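Local structure of putative cell surface hydrolase (Lactobacillus plantarum, 3LP5) at residues K33-L38 / D58-I63. The protein is a putative cell-surface hydrolase of the alpha/beta-hydrolase superfamily whose substrate is not known. Residues are numbered along the deposited sequence; the frame is centred on the assembly and turned at random.
Sequences KKHSVL and DNEPFI. With NA (sodium ion), chain C.
Two neighbouring parallel strands of an alpha/beta-hydrolase sheet, 37-42 and 62-67, begin side by side here, Val37 pairing with Phe62 and Leu38 with Ile63. Within these residues two backbone bonds set the parallel register, Phe62 N to Ser36 O at 2.9 Å and Leu38 N to Phe62 O at 3.1 Å, and Leu38 continues the ladder to Val64. Ahead of the strands, side chains take over the pairing. Asp58 OD2 accepts both from Ser36 N, 2.7 Å away and nearly in line with the carboxylate C-O bond, and from Ser36 OG at 2.6 Å on the anti side. With CG anti to the backbone N (chi1 -176°), on a side chain directed toward 33-38, Asp58 has its OD2 at Ser36. OD1, the other oxygen, closes an Asx turn by accepting a hydrogen bond from Glu60 N above the carboxylate plane, and a water links it to Lys34 O. Ser36 OG also bonds Ala55 N, tying in the loop that follows strand 48-52.

His35 is held from two directions. At its ring edge, ND1 donates to Glu60 O at 2.8 Å, with the oxygen in the ring plane and the N-H...O angle at 169°; this fixes the ring's rotation. The Glu60 carboxylate lies alongside, almost coplanar with the imidazole, and brings OE2 to 3.0 Å from His35 CE1. Over one imidazole face, Phe62 forms an offset stack with planes 7° apart, and His35 CB sits 3.5 Å from the centroid of the Phe62 ring, a CH-pi contact over its centre. Leu38 and Ile63 point together to the sheet face opposite Val37 and Phe62, where both touch Leu91 of helix 74-92. Upstream, Lys33 O binds sodium together with Thr31 O and Gly28 O, and a sodium-bound water accepts a hydrogen bond from His35 N. Side-chain-to-backbone bonds just ahead of the strands thus lead into the parallel pairing of adjacent strands in an alpha/beta-hydrolase sheet.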
# COMPACT_ATOMS: atom_id res chain seq x y z
N LYS A 33 20.82 -3.04 2.58
CA LYS A 33 20.97 -2.59 1.21
C LYS A 33 20.63 -1.06 1.06
O LYS A 33 19.69 -0.55 1.71
CB LYS A 33 19.93 -3.40 0.42
CG LYS A 33 20.27 -3.85 -0.99
CD LYS A 33 20.64 -5.36 -0.99
CE LYS A 33 22.14 -5.61 -0.56
NZ LYS A 33 22.53 -7.08 -0.38
N LYS A 34 21.35 -0.32 0.22
CA LYS A 34 20.89 1.02 -0.15
C LYS A 34 19.78 0.86 -1.19
O LYS A 34 19.99 0.17 -2.20
CB LYS A 34 22.06 1.88 -0.68
CG LYS A 34 21.76 3.37 -0.77
CD LYS A 34 22.68 4.10 -1.77
CE LYS A 34 21.89 5.18 -2.64
NZ LYS A 34 20.88 4.70 -3.73
N HIS A 35 18.58 1.41 -0.93
CA HIS A 35 17.52 1.44 -1.92
C HIS A 35 17.37 2.87 -2.42
O HIS A 35 17.25 3.80 -1.63
CB HIS A 35 16.19 0.96 -1.33
CG HIS A 35 16.21 -0.45 -0.82
ND1 HIS A 35 15.84 -1.53 -1.59
CD2 HIS A 35 16.54 -0.95 0.40
CE1 HIS A 35 15.96 -2.64 -0.88
NE2 HIS A 35 16.37 -2.31 0.34
N SER A 36 17.44 3.08 -3.73
CA SER A 36 17.37 4.46 -4.22
C SER A 36 15.90 4.92 -4.11
O SER A 36 15.01 4.09 -4.00
CB SER A 36 18.05 4.59 -5.59
OG SER A 36 17.47 3.71 -6.53
N VAL A 37 15.65 6.21 -3.98
CA VAL A 37 14.28 6.71 -3.81
C VAL A 37 13.92 7.69 -4.93
O VAL A 37 14.52 8.73 -5.02
CB VAL A 37 14.10 7.41 -2.47
CG1 VAL A 37 12.69 8.04 -2.35
CG2 VAL A 37 14.38 6.47 -1.30
N LEU A 38 12.96 7.33 -5.78
CA LEU A 38 12.40 8.23 -6.79
C LEU A 38 10.98 8.64 -6.36
O LEU A 38 10.21 7.77 -5.92
CB LEU A 38 12.29 7.45 -8.08
CG LEU A 38 11.62 8.15 -9.23
CD1 LEU A 38 12.46 9.31 -9.79
CD2 LEU A 38 11.26 7.13 -10.32
N ASP A 58 20.51 -0.49 -9.31
CA ASP A 58 19.64 -0.84 -8.15
C ASP A 58 18.52 -1.80 -8.65
O ASP A 58 17.72 -1.42 -9.50
CB ASP A 58 19.09 0.47 -7.52
CG ASP A 58 18.24 0.24 -6.24
OD1 ASP A 58 17.99 -0.92 -5.82
OD2 ASP A 58 17.80 1.25 -5.66
N ASN A 59 18.52 -3.03 -8.12
CA ASN A 59 17.57 -4.08 -8.45
C ASN A 59 16.21 -3.87 -7.70
O ASN A 59 15.22 -4.47 -8.06
CB ASN A 59 18.11 -5.45 -7.99
CG ASN A 59 19.40 -5.88 -8.71
OD1 ASN A 59 19.73 -5.42 -9.84
ND2 ASN A 59 20.14 -6.82 -8.05
N GLU A 60 16.21 -3.05 -6.66
CA GLU A 60 15.00 -2.87 -5.82
C GLU A 60 14.79 -1.42 -5.39
O GLU A 60 14.89 -1.08 -4.19
CB GLU A 60 15.10 -3.80 -4.62
CG GLU A 60 13.81 -4.02 -3.95
CD GLU A 60 13.94 -5.20 -3.02
OE1 GLU A 60 13.53 -6.31 -3.41
OE2 GLU A 60 14.53 -5.01 -1.93
N PRO A 61 14.53 -0.53 -6.39
CA PRO A 61 14.34 0.85 -6.01
C PRO A 61 12.97 1.07 -5.36
O PRO A 61 12.01 0.33 -5.65
CB PRO A 61 14.43 1.60 -7.35
CG PRO A 61 14.02 0.54 -8.38
CD PRO A 61 14.56 -0.72 -7.85
N PHE A 62 12.92 2.07 -4.47
CA PHE A 62 11.68 2.50 -3.85
C PHE A 62 11.15 3.60 -4.74
O PHE A 62 11.86 4.59 -5.00
CB PHE A 62 11.95 3.10 -2.46
CG PHE A 62 12.40 2.09 -1.39
CD1 PHE A 62 12.27 0.70 -1.59
CD2 PHE A 62 12.90 2.55 -0.17
CE1 PHE A 62 12.64 -0.22 -0.60
CE2 PHE A 62 13.31 1.62 0.83
CZ PHE A 62 13.19 0.25 0.61
N ILE A 63 9.93 3.47 -5.19
CA ILE A 63 9.32 4.55 -5.95
C ILE A 63 8.06 5.05 -5.20
O ILE A 63 7.13 4.25 -4.98
CB ILE A 63 9.02 4.05 -7.35
CG1 ILE A 63 10.30 3.50 -8.02
CG2 ILE A 63 8.44 5.19 -8.19
CD1 ILE A 63 9.99 2.86 -9.46
NA NA C . 18.84 0.74 3.22
O HOH W 1 18.84 -1.82 -3.50
O HOH W 2 18.28 2.43 1.67